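Local atomic coordinates of putative oxidoreductase molybdopterin-binding subunit (Sulfolobus tokodaii, PDB entry 4ZOH), a protein that probably oxidises aldehydes or related substrates at a molybdenum centre carried by pterin cytosine dinucleotide, as the molybdopterin-binding subunit of an iron-sulfur oxidoreductase. Residues G53-G57 / I80-I84; L260-V266 / I346-V350; L273-L279 / G313-Y319. All blocks are in the same frame, centred on the assembly; numbering follows the deposited sequence.

Contact 1 (G53-G57 / I80-I84)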
ATOM      1  N   GLY A  53      -2.444  25.266  -5.530  1.00 34.55           N
ATOM      2  CA  GLY A  53      -1.775  24.071  -6.066  1.00 31.02           C
ATOM      3  C   GLY A  53      -0.333  24.386  -6.423  1.00 32.93           C
ATOM      4  O   GLY A  53       0.367  23.501  -6.912  1.00 26.52           O
ATOM      5  N   ILE A  54       0.118  25.629  -6.131  1.00 28.36           N
ATOM      6  CA  ILE A  54       1.461  26.127  -6.490  1.00 26.98           C
ATOM      7  C   ILE A  54       2.162  26.599  -5.261  1.00 26.55           C
ATOM      8  O   ILE A  54       1.699  27.512  -4.576  1.00 32.15           O
ATOM      9  CB  ILE A  54       1.416  27.177  -7.627  1.00 29.17           C
ATOM     10  CG1 ILE A  54       0.826  26.533  -8.896  1.00 27.02           C
ATOM     11  CG2 ILE A  54       2.810  27.682  -7.935  1.00 33.11           C
ATOM     12  CD1 ILE A  54       0.289  27.530  -9.898  1.00 35.70           C
ATOM     13  N   PHE A  55       3.242  25.902  -4.919  1.00 26.16           N
ATOM     14  CA  PHE A  55       4.097  26.177  -3.759  1.00 22.39           C
ATOM     15  C   PHE A  55       5.456  26.702  -4.221  1.00 24.84           C
ATOM     16  O   PHE A  55       5.863  26.484  -5.384  1.00 22.29           O
ATOM     17  CB  PHE A  55       4.235  24.912  -2.827  1.00 23.59           C
ATOM     18  CG  PHE A  55       2.897  24.424  -2.314  1.00 26.46           C
ATOM     19  CD1 PHE A  55       2.458  24.783  -1.024  1.00 29.56           C
ATOM     20  CD2 PHE A  55       2.026  23.716  -3.161  1.00 25.93           C
ATOM     21  CE1 PHE A  55       1.200  24.382  -0.575  1.00 29.82           C
ATOM     22  CE2 PHE A  55       0.773  23.317  -2.732  1.00 27.24           C
ATOM     23  CZ  PHE A  55       0.350  23.667  -1.455  1.00 28.08           C
ATOM     24  N   THR A  56       6.172  27.392  -3.333  1.00 23.85           N
ATOM     25  CA  THR A  56       7.432  27.974  -3.791  1.00 27.14           C
ATOM     26  C   THR A  56       8.471  27.610  -2.777  1.00 25.01           C
ATOM     27  O   THR A  56       8.152  26.995  -1.756  1.00 25.73           O
ATOM     28  CB  THR A  56       7.357  29.537  -3.889  1.00 25.57           C
ATOM     29  OG1 THR A  56       7.282  30.033  -2.571  1.00 23.55           O
ATOM     30  CG2 THR A  56       6.140  29.980  -4.671  1.00 30.03           C
ATOM     31  N   GLY A  57       9.696  28.064  -3.005  1.00 25.54           N
ATOM     32  CA  GLY A  57      10.745  27.771  -2.072  1.00 25.83           C
ATOM     33  C   GLY A  57      10.470  28.306  -0.701  1.00 26.25           C
ATOM     34  O   GLY A  57      11.036  27.798   0.273  1.00 28.01           O
ATOM     35  N   ILE A  80      12.408  25.549  -8.615  1.00 23.56           N
ATOM     36  CA  ILE A  80      12.041  26.913  -8.214  1.00 28.44           C
ATOM     37  C   ILE A  80      10.586  27.032  -7.734  1.00 28.45           C
ATOM     38  O   ILE A  80      10.205  28.039  -7.111  1.00 29.60           O
ATOM     39  CB  ILE A  80      12.399  27.952  -9.335  1.00 26.13           C
ATOM     40  CG1 ILE A  80      11.695  27.623 -10.640  1.00 27.84           C
ATOM     41  CG2 ILE A  80      13.912  27.975  -9.467  1.00 27.60           C
ATOM     42  CD1 ILE A  80      11.797  28.714 -11.713  1.00 30.61           C
ATOM     43  N   ALA A  81       9.797  25.986  -7.980  1.00 26.80           N
ATOM     44  CA  ALA A  81       8.389  25.939  -7.580  1.00 29.04           C
ATOM     45  C   ALA A  81       7.928  24.477  -7.552  1.00 31.07           C
ATOM     46  O   ALA A  81       8.546  23.614  -8.236  1.00 30.83           O
ATOM     47  CB  ALA A  81       7.536  26.721  -8.588  1.00 24.03           C
ATOM     48  N   ILE A  82       6.843  24.208  -6.818  1.00 29.03           N
ATOM     49  CA  ILE A  82       6.285  22.836  -6.678  1.00 28.28           C
ATOM     50  C   ILE A  82       4.793  22.905  -6.990  1.00 29.01           C
ATOM     51  O   ILE A  82       4.096  23.743  -6.392  1.00 27.09           O
ATOM     52  CB  ILE A  82       6.439  22.239  -5.274  1.00 28.22           C
ATOM     53  CG1 ILE A  82       7.826  22.430  -4.691  1.00 30.40           C
ATOM     54  CG2 ILE A  82       6.052  20.765  -5.313  1.00 29.88           C
ATOM     55  CD1 ILE A  82       7.951  23.550  -3.694  1.00 29.77           C
ATOM     56  N   VAL A  83       4.306  22.091  -7.941  1.00 25.03           N
ATOM     57  CA  VAL A  83       2.915  22.043  -8.171  1.00 22.53           C
ATOM     58  C   VAL A  83       2.373  20.718  -7.631  1.00 28.49           C
ATOM     59  O   VAL A  83       3.116  19.679  -7.627  1.00 22.03           O
ATOM     60  CB  VAL A  83       2.508  22.262  -9.615  1.00 21.99           C
ATOM     61  CG1 VAL A  83       3.165  23.561 -10.194  1.00 25.92           C
ATOM     62  CG2 VAL A  83       2.770  21.065 -10.522  1.00 21.32           C
ATOM     63  N   ILE A  84       1.088  20.754  -7.205  1.00 28.35           N
ATOM     64  CA  ILE A  84       0.346  19.557  -6.717  1.00 26.19           C
ATOM     65  C   ILE A  84      -0.971  19.364  -7.474  1.00 27.48           C
ATOM     66  O   ILE A  84      -1.736  20.323  -7.685  1.00 27.39           O
ATOM     67  CB  ILE A  84       0.138  19.594  -5.200  1.00 28.99           C
ATOM     68  CG1 ILE A  84       1.448  20.062  -4.536  1.00 26.90           C
ATOM     69  CG2 ILE A  84      -0.400  18.225  -4.687  1.00 26.94           C
ATOM     70  CD1 ILE A  84       1.777  19.570  -3.152  1.00 25.00           C
TER
HETATM   71  O   HOH W   1      10.664  29.473  -5.166  1.00 31.90           O
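F55 and I84 meet obliquely, the CE2 corner of the ring lying 3.8 Å from I84 CG1, with I84 CD1 close behind. On the same face of the sheet F55 CB rests near I82 CD1, and the ring turns its edge to the carbonyl oxygen I82 O, which lies in the ring plane. With CG anti to its own carbonyl carbon (chi1 -59°), the phenyl swings back beside the backbone N and over toward I84. On the face carrying I54 and V83 the style differs: these two lie side by side, pointing the same way, and touch through I54 CG1 and V83 CG1 at 4.0 Å. Both pairings follow from antiparallel strands, the segments belonging to the hammerhead region of the xanthine dehydrogenase and aldehyde oxidase family, with 54-56 at the edge, within this chain, of a mixed sheet that also takes in later strands. F55 and I82 form a hydrogen-bonded pair: F55 N reaches I82 O at 2.7 Å, almost straight along the C=O axis, whereas I82 N, 2.9 Å from F55 O, approaches from above the carbonyl plane. I84 N binds G53 O in that carbonyl's plane. Past T56 the strands part, and a water accepts from G57 N and donates to I80 O. Helix 223-235 covers the F55 face, L231 touching both F55 and I82; V98 packs against I54 and V83 on the other.

Contact 2 (L260-V266 / I346-V350)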
ATOM      1  N   LEU A 260      43.193  17.453 -15.265  1.00 26.41           N
ATOM      2  CA  LEU A 260      44.570  17.474 -14.710  1.00 30.12           C
ATOM      3  C   LEU A 260      45.555  18.141 -15.667  1.00 31.81           C
ATOM      4  O   LEU A 260      45.715  17.674 -16.817  1.00 29.96           O
ATOM      5  CB  LEU A 260      45.069  16.082 -14.326  1.00 29.99           C
ATOM      6  CG  LEU A 260      46.409  16.080 -13.632  1.00 29.98           C
ATOM      7  CD1 LEU A 260      46.281  16.629 -12.216  1.00 28.41           C
ATOM      8  CD2 LEU A 260      46.916  14.641 -13.575  1.00 30.04           C
ATOM      9  N   LYS A 261      46.146  19.271 -15.215  1.00 33.19           N
ATOM     10  CA  LYS A 261      47.323  19.923 -15.865  1.00 32.76           C
ATOM     11  C   LYS A 261      48.474  19.213 -15.199  1.00 31.53           C
ATOM     12  O   LYS A 261      48.633  19.304 -13.957  1.00 29.43           O
ATOM     13  CB  LYS A 261      47.420  21.421 -15.549  1.00 33.95           C
ATOM     14  CG  LYS A 261      46.108  22.229 -15.610  1.00 47.69           C
ATOM     15  CD  LYS A 261      45.806  22.810 -16.995  1.00 54.30           C
ATOM     16  CE  LYS A 261      44.715  23.878 -16.998  1.00 59.54           C
ATOM     17  NZ  LYS A 261      45.198  25.153 -16.382  1.00 60.59           N
ATOM     18  N   PHE A 262      49.244  18.434 -15.973  1.00 30.52           N
ATOM     19  CA  PHE A 262      50.273  17.564 -15.330  1.00 29.73           C
ATOM     20  C   PHE A 262      51.652  17.824 -15.926  1.00 25.70           C
ATOM     21  O   PHE A 262      51.774  18.299 -17.042  1.00 26.27           O
ATOM     22  CB  PHE A 262      49.905  16.047 -15.383  1.00 32.58           C
ATOM     23  CG  PHE A 262      50.181  15.392 -16.727  1.00 33.90           C
ATOM     24  CD1 PHE A 262      51.475  14.922 -17.058  1.00 33.98           C
ATOM     25  CD2 PHE A 262      49.178  15.287 -17.675  1.00 35.61           C
ATOM     26  CE1 PHE A 262      51.743  14.385 -18.315  1.00 33.31           C
ATOM     27  CE2 PHE A 262      49.425  14.718 -18.915  1.00 36.55           C
ATOM     28  CZ  PHE A 262      50.709  14.252 -19.229  1.00 37.17           C
ATOM     29  N   GLU A 263      52.690  17.458 -15.193  1.00 28.25           N
ATOM     30  CA  GLU A 263      53.987  17.373 -15.786  1.00 26.27           C
ATOM     31  C   GLU A 263      54.590  16.163 -15.151  1.00 26.90           C
ATOM     32  O   GLU A 263      54.543  16.015 -13.933  1.00 26.63           O
ATOM     33  CB  GLU A 263      54.813  18.664 -15.528  1.00 34.83           C
ATOM     34  CG  GLU A 263      56.339  18.482 -15.498  1.00 40.60           C
ATOM     35  CD  GLU A 263      57.131  19.797 -15.415  1.00 53.11           C
ATOM     36  OE1 GLU A 263      58.157  19.943 -16.155  1.00 53.38           O
ATOM     37  OE2 GLU A 263      56.727  20.693 -14.630  1.00 50.71           O
ATOM     38  N   VAL A 264      55.182  15.278 -15.970  1.00 27.71           N
ATOM     39  CA  VAL A 264      55.709  14.051 -15.353  1.00 28.52           C
ATOM     40  C   VAL A 264      57.226  14.057 -15.551  1.00 29.57           C
ATOM     41  O   VAL A 264      57.737  14.445 -16.613  1.00 27.24           O
ATOM     42  CB  VAL A 264      54.965  12.746 -15.882  1.00 23.91           C
ATOM     43  CG1 VAL A 264      55.077  12.610 -17.387  1.00 21.25           C
ATOM     44  CG2 VAL A 264      55.430  11.480 -15.211  1.00 21.99           C
ATOM     45  N   ALA A 265      57.901  13.581 -14.517  1.00 33.94           N
ATOM     46  CA  ALA A 265      59.317  13.433 -14.528  1.00 36.22           C
ATOM     47  C   ALA A 265      59.719  11.968 -14.667  1.00 38.97           C
ATOM     48  O   ALA A 265      59.455  11.098 -13.798  1.00 36.55           O
ATOM     49  CB  ALA A 265      59.922  14.037 -13.259  1.00 35.50           C
ATOM     50  N   VAL A 266      60.434  11.717 -15.761  1.00 43.49           N
ATOM     51  CA  VAL A 266      60.878  10.363 -16.056  1.00 45.69           C
ATOM     52  C   VAL A 266      62.372  10.222 -16.322  1.00 46.74           C
ATOM     53  O   VAL A 266      63.013  11.168 -16.848  1.00 44.81           O
ATOM     54  CB  VAL A 266      60.104   9.799 -17.271  1.00 44.90           C
ATOM     55  CG1 VAL A 266      58.590   9.829 -16.986  1.00 44.27           C
ATOM     56  CG2 VAL A 266      60.461  10.529 -18.582  1.00 34.33           C
ATOM     57  N   ILE A 346      48.947   8.941 -18.226  1.00 32.04           N
ATOM     58  CA  ILE A 346      50.267   9.520 -18.128  1.00 32.29           C
ATOM     59  C   ILE A 346      51.288   8.391 -18.438  1.00 32.37           C
ATOM     60  O   ILE A 346      52.110   8.602 -19.280  1.00 28.53           O
ATOM     61  CB  ILE A 346      50.491  10.168 -16.718  1.00 30.79           C
ATOM     62  CG1 ILE A 346      49.788  11.556 -16.652  1.00 30.21           C
ATOM     63  CG2 ILE A 346      51.986  10.341 -16.399  1.00 31.94           C
ATOM     64  CD1 ILE A 346      49.531  11.985 -15.220  1.00 28.23           C
ATOM     65  N   VAL A 347      51.185   7.227 -17.760  1.00 30.10           N
ATOM     66  CA  VAL A 347      52.039   6.057 -17.965  1.00 29.59           C
ATOM     67  C   VAL A 347      52.124   5.678 -19.469  1.00 34.73           C
ATOM     68  O   VAL A 347      53.227   5.381 -19.993  1.00 37.10           O
ATOM     69  CB  VAL A 347      51.546   4.858 -17.145  1.00 30.77           C
ATOM     70  CG1 VAL A 347      52.111   3.544 -17.679  1.00 32.25           C
ATOM     71  CG2 VAL A 347      51.971   4.973 -15.691  1.00 26.19           C
ATOM     72  N   ASN A 348      51.001   5.734 -20.182  1.00 28.72           N
ATOM     73  CA  ASN A 348      51.060   5.387 -21.594  1.00 30.51           C
ATOM     74  C   ASN A 348      51.653   6.491 -22.417  1.00 32.19           C
ATOM     75  O   ASN A 348      52.285   6.246 -23.472  1.00 32.44           O
ATOM     76  CB  ASN A 348      49.703   4.973 -22.163  1.00 26.44           C
ATOM     77  CG  ASN A 348      49.479   3.492 -22.133  1.00 25.62           C
ATOM     78  OD1 ASN A 348      49.842   2.748 -21.177  1.00 26.13           O
ATOM     79  ND2 ASN A 348      48.922   3.031 -23.237  1.00 27.90           N
ATOM     80  N   ILE A 349      51.470   7.724 -21.945  1.00 33.47           N
ATOM     81  CA  ILE A 349      51.932   8.864 -22.717  1.00 31.30           C
ATOM     82  C   ILE A 349      53.454   8.798 -22.669  1.00 29.32           C
ATOM     83  O   ILE A 349      54.105   9.060 -23.647  1.00 30.94           O
ATOM     84  CB  ILE A 349      51.361  10.207 -22.189  1.00 33.67           C
ATOM     85  CG1 ILE A 349      49.957  10.404 -22.729  1.00 27.80           C
ATOM     86  CG2 ILE A 349      52.289  11.374 -22.538  1.00 29.53           C
ATOM     87  CD1 ILE A 349      49.161  11.250 -21.792  1.00 30.74           C
ATOM     88  N   VAL A 350      53.983   8.414 -21.528  1.00 29.05           N
ATOM     89  CA  VAL A 350      55.399   8.343 -21.321  1.00 35.09           C
ATOM     90  C   VAL A 350      55.935   7.184 -22.192  1.00 39.83           C
ATOM     91  O   VAL A 350      56.804   7.441 -23.030  1.00 35.75           O
ATOM     92  CB  VAL A 350      55.711   8.114 -19.847  1.00 33.30           C
ATOM     93  CG1 VAL A 350      57.164   7.702 -19.669  1.00 34.58           C
ATOM     94  CG2 VAL A 350      55.426   9.382 -19.048  1.00 39.00           C
TER
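I346 reaches across from its helix and lays CG1 over the face of the F262 ring, 3.6 Å above the plane and only 3° off the normal through its centre, a textbook CH-pi contact. Its CG1 stands anti to the carbonyl carbon (chi1 -79°), which directs one branch at the phenyl. From there CD1 runs on to F262 CG, 3.8 Å away, and touches L260 CD2 where those two side chains cross at about a right angle. I346 and V264 slide past each other in opposite directions, CG2 of I346 coming 3.8 Å from V264 CG2. One turn further along, I349 approaches F262 obliquely, its CD1 lying 4.2 Å from CZ at the far end of the ring. V350 closes the series: its CG2 meets V264 CG1 at 3.6 Å, while CG1 comes tip to tip with V266 CG1 at 3.7 Å. Were F262 cut back to an alanine, I346 CG1 would probably lose the face it lies on and a gap would be likely beside I349 CD1. The strand supplies alternate residues, L260, F262, V264 and V266, and no hydrogen bond joins the two segments, so the union is wholly apolar packing of a helix on a sheet, with axes 10.1 Å apart and inclined at 54°. Within the cofactor-binding domain strand 254-266 runs between strands 149-161 and 272-282; I272 of the latter touches V264, V266 and V350, and helix 358-365 packs behind helix 336-353, I361 meeting V350 and both I361 and R362 meeting V347.

Contact 3 (L273-L279 / G313-Y319)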
ATOM      1  N   LEU A 273      59.332   9.125 -12.137  1.00 36.69           N
ATOM      2  CA  LEU A 273      59.915   9.569 -10.858  1.00 34.67           C
ATOM      3  C   LEU A 273      58.918  10.372  -9.993  1.00 33.25           C
ATOM      4  O   LEU A 273      58.766  10.142  -8.770  1.00 39.65           O
ATOM      5  CB  LEU A 273      61.209  10.368 -11.118  1.00 35.59           C
ATOM      6  CG  LEU A 273      62.356   9.594 -11.810  1.00 34.82           C
ATOM      7  CD1 LEU A 273      63.238  10.571 -12.588  1.00 33.27           C
ATOM      8  CD2 LEU A 273      63.132   8.796 -10.771  1.00 33.14           C
ATOM      9  N   GLY A 274      58.237  11.306 -10.636  1.00 31.48           N
ATOM     10  CA  GLY A 274      57.391  12.181  -9.912  1.00 34.97           C
ATOM     11  C   GLY A 274      56.490  12.897 -10.869  1.00 37.37           C
ATOM     12  O   GLY A 274      56.751  12.898 -12.117  1.00 34.72           O
ATOM     13  N   ILE A 275      55.481  13.536 -10.240  1.00 31.11           N
ATOM     14  CA  ILE A 275      54.425  14.334 -10.913  1.00 36.04           C
ATOM     15  C   ILE A 275      54.101  15.646 -10.188  1.00 29.78           C
ATOM     16  O   ILE A 275      54.005  15.694  -9.001  1.00 30.02           O
ATOM     17  CB  ILE A 275      53.030  13.656 -10.863  1.00 35.46           C
ATOM     18  CG1 ILE A 275      53.126  12.156 -10.896  1.00 44.81           C
ATOM     19  CG2 ILE A 275      52.145  14.238 -11.961  1.00 41.29           C
ATOM     20  CD1 ILE A 275      53.312  11.638 -12.286  1.00 44.82           C
ATOM     21  N   ARG A 276      53.825  16.679 -10.937  1.00 33.90           N
ATOM     22  CA  ARG A 276      53.192  17.813 -10.336  1.00 34.84           C
ATOM     23  C   ARG A 276      52.198  18.380 -11.278  1.00 38.11           C
ATOM     24  O   ARG A 276      52.290  18.169 -12.527  1.00 35.20           O
ATOM     25  CB  ARG A 276      54.208  18.895  -9.988  1.00 41.70           C
ATOM     26  CG  ARG A 276      55.096  19.334 -11.112  1.00 39.96           C
ATOM     27  CD  ARG A 276      56.340  20.007 -10.512  1.00 44.67           C
ATOM     28  NE  ARG A 276      57.127  20.510 -11.618  1.00 51.12           N
ATOM     29  CZ  ARG A 276      58.393  20.924 -11.561  1.00 51.42           C
ATOM     30  NH1 ARG A 276      59.071  20.943 -10.405  1.00 46.27           N
ATOM     31  NH2 ARG A 276      58.953  21.344 -12.701  1.00 44.05           N
ATOM     32  N   GLY A 277      51.271  19.127 -10.673  1.00 33.44           N
ATOM     33  CA  GLY A 277      50.408  20.020 -11.426  1.00 31.53           C
ATOM     34  C   GLY A 277      49.120  20.395 -10.678  1.00 28.44           C
ATOM     35  O   GLY A 277      49.072  20.419  -9.446  1.00 26.93           O
ATOM     36  N   THR A 278      48.100  20.712 -11.451  1.00 25.39           N
ATOM     37  CA  THR A 278      46.932  21.338 -10.931  1.00 28.32           C
ATOM     38  C   THR A 278      45.717  20.453 -11.333  1.00 30.35           C
ATOM     39  O   THR A 278      45.486  20.194 -12.539  1.00 30.53           O
ATOM     40  CB  THR A 278      46.817  22.738 -11.555  1.00 27.48           C
ATOM     41  OG1 THR A 278      48.002  23.474 -11.210  1.00 32.32           O
ATOM     42  CG2 THR A 278      45.603  23.462 -11.053  1.00 22.00           C
ATOM     43  N   LEU A 279      44.962  20.011 -10.326  1.00 29.56           N
ATOM     44  CA  LEU A 279      43.660  19.304 -10.557  1.00 28.38           C
ATOM     45  C   LEU A 279      42.498  20.252 -10.416  1.00 26.95           C
ATOM     46  O   LEU A 279      42.279  20.807  -9.305  1.00 28.89           O
ATOM     47  CB  LEU A 279      43.527  18.112  -9.561  1.00 27.56           C
ATOM     48  CG  LEU A 279      42.204  17.322  -9.661  1.00 28.41           C
ATOM     49  CD1 LEU A 279      42.167  16.477 -10.949  1.00 29.56           C
ATOM     50  CD2 LEU A 279      41.950  16.497  -8.407  1.00 24.01           C
ATOM     51  N   GLY A 313      58.243  11.424  -5.643  1.00 34.02           N
ATOM     52  CA  GLY A 313      57.527  12.571  -5.068  1.00 34.22           C
ATOM     53  C   GLY A 313      56.413  13.114  -5.948  1.00 32.47           C
ATOM     54  O   GLY A 313      56.456  12.947  -7.163  1.00 34.57           O
ATOM     55  N   ALA A 314      55.435  13.796  -5.348  1.00 31.42           N
ATOM     56  CA  ALA A 314      54.426  14.516  -6.153  1.00 31.74           C
ATOM     57  C   ALA A 314      53.941  15.782  -5.452  1.00 26.68           C
ATOM     58  O   ALA A 314      53.923  15.861  -4.238  1.00 26.55           O
ATOM     59  CB  ALA A 314      53.225  13.590  -6.436  1.00 32.92           C
ATOM     60  N   ASP A 315      53.429  16.694  -6.223  1.00 25.28           N
ATOM     61  CA  ASP A 315      52.988  17.950  -5.714  1.00 29.11           C
ATOM     62  C   ASP A 315      51.786  18.355  -6.573  1.00 27.06           C
ATOM     63  O   ASP A 315      51.993  18.809  -7.676  1.00 27.27           O
ATOM     64  CB  ASP A 315      54.149  18.992  -5.834  1.00 35.92           C
ATOM     65  CG  ASP A 315      53.774  20.413  -5.272  1.00 43.32           C
ATOM     66  OD1 ASP A 315      52.566  20.746  -5.146  1.00 39.85           O
ATOM     67  OD2 ASP A 315      54.699  21.208  -4.955  1.00 45.47           O
ATOM     68  N   ILE A 316      50.545  18.198  -6.064  1.00 25.69           N
ATOM     69  CA  ILE A 316      49.307  18.468  -6.873  1.00 26.96           C
ATOM     70  C   ILE A 316      48.451  19.525  -6.217  1.00 26.67           C
ATOM     71  O   ILE A 316      48.106  19.438  -5.060  1.00 25.94           O
ATOM     72  CB  ILE A 316      48.420  17.184  -7.061  1.00 25.65           C
ATOM     73  CG1 ILE A 316      49.292  16.048  -7.682  1.00 24.48           C
ATOM     74  CG2 ILE A 316      47.180  17.490  -7.931  1.00 25.29           C
ATOM     75  CD1 ILE A 316      49.588  16.224  -9.159  1.00 24.05           C
ATOM     76  N   ASP A 317      48.100  20.517  -6.985  1.00 28.07           N
ATOM     77  CA  ASP A 317      47.379  21.632  -6.453  1.00 29.37           C
ATOM     78  C   ASP A 317      45.913  21.316  -6.794  1.00 29.99           C
ATOM     79  O   ASP A 317      45.533  21.358  -7.977  1.00 31.39           O
ATOM     80  CB  ASP A 317      47.887  22.953  -7.107  1.00 26.40           C
ATOM     81  CG  ASP A 317      47.241  24.239  -6.476  1.00 29.34           C
ATOM     82  OD1 ASP A 317      46.923  24.218  -5.286  1.00 26.30           O
ATOM     83  OD2 ASP A 317      47.090  25.273  -7.177  1.00 34.88           O
ATOM     84  N   ALA A 318      45.122  20.923  -5.774  1.00 30.12           N
ATOM     85  CA  ALA A 318      43.660  20.537  -5.982  1.00 29.67           C
ATOM     86  C   ALA A 318      42.609  21.644  -5.740  1.00 29.00           C
ATOM     87  O   ALA A 318      42.520  22.188  -4.641  1.00 32.75           O
ATOM     88  CB  ALA A 318      43.308  19.289  -5.162  1.00 30.39           C
ATOM     89  N   TYR A 319      41.836  21.948  -6.763  1.00 30.05           N
ATOM     90  CA  TYR A 319      40.655  22.802  -6.686  1.00 31.00           C
ATOM     91  C   TYR A 319      39.305  22.059  -6.884  1.00 32.00           C
ATOM     92  O   TYR A 319      39.177  21.240  -7.812  1.00 29.53           O
ATOM     93  CB  TYR A 319      40.699  23.850  -7.789  1.00 31.18           C
ATOM     94  CG  TYR A 319      41.768  24.881  -7.616  1.00 37.85           C
ATOM     95  CD1 TYR A 319      43.094  24.608  -8.069  1.00 35.78           C
ATOM     96  CD2 TYR A 319      41.491  26.139  -7.013  1.00 36.59           C
ATOM     97  CE1 TYR A 319      44.102  25.534  -7.919  1.00 41.50           C
ATOM     98  CE2 TYR A 319      42.515  27.106  -6.872  1.00 41.68           C
ATOM     99  CZ  TYR A 319      43.802  26.779  -7.321  1.00 43.89           C
ATOM    100  OH  TYR A 319      44.841  27.628  -7.239  1.00 52.62           O
TER
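L279 packs its CB against I316 CG2 at 4.0 Å, on a face where I275 and A314 also meet and I316 CD1 folds back to 3.7 Å from G277 N. This is the close side of two parallel strands, belonging to a β-α-β unit whose helix 288-304 covers them: V302 touches L279, I316 and A318. G277 has no side chain there.

The face bearing R276, D315, T278 and D317 is polar: the first three are partly exposed, while D317 is buried, its OD1 hydrogen-bonded to H132. T278 and D317 lie side by side, pointing the same way, yet T278 OG1 comes no nearer to D317 CB than 4.1 Å; T278 CG2 instead crosses Y319 obliquely, 4.0 Å from CE1. R276 and D315 touch through their CB atoms, but their charged ends diverge. D315 CG stands anti to the backbone N (chi1 -179°), and OD1 forms a salt bridge with R134; R276 pairs with E263 and also makes a cation-pi contact with F144.

Between the faces run the backbone bonds, looser at the G313 end, where I275 N to G313 O spans 3.3 Å, and tighter further on, with D317 N to G277 O at 2.6 Å and Y319 N straight on to L279 O. The chemistry therefore divides: backbone bonds and apolar side chains join these two strands, while the charged groups bind them to flanking strands 254-266 and 129-138.

Overall arrangement
Contacts 2 and 3 illustrate two layers of one architecture. Their centres are about 10 Å apart, and they share a five-stranded sheet in which strands 254-266 and 272-282 are antiparallel neighbours: A265 O lies 2.6 Å from L273 N, probably a hydrogen bond. Contact 3 pairs strands within the sheet, whereas contact 2 lays a helix on it, and along the chain contact 3 is nested inside the loop that contact 2 closes. Contact 1 belongs to a different sheet, its centre about 50 and 46 Å from those of contacts 2 and 3. Contacts 2 and 3 belong to a molybdopterin cofactor-binding domain and are best read as framework packing in the chain that holds the pterin cytosine dinucleotide.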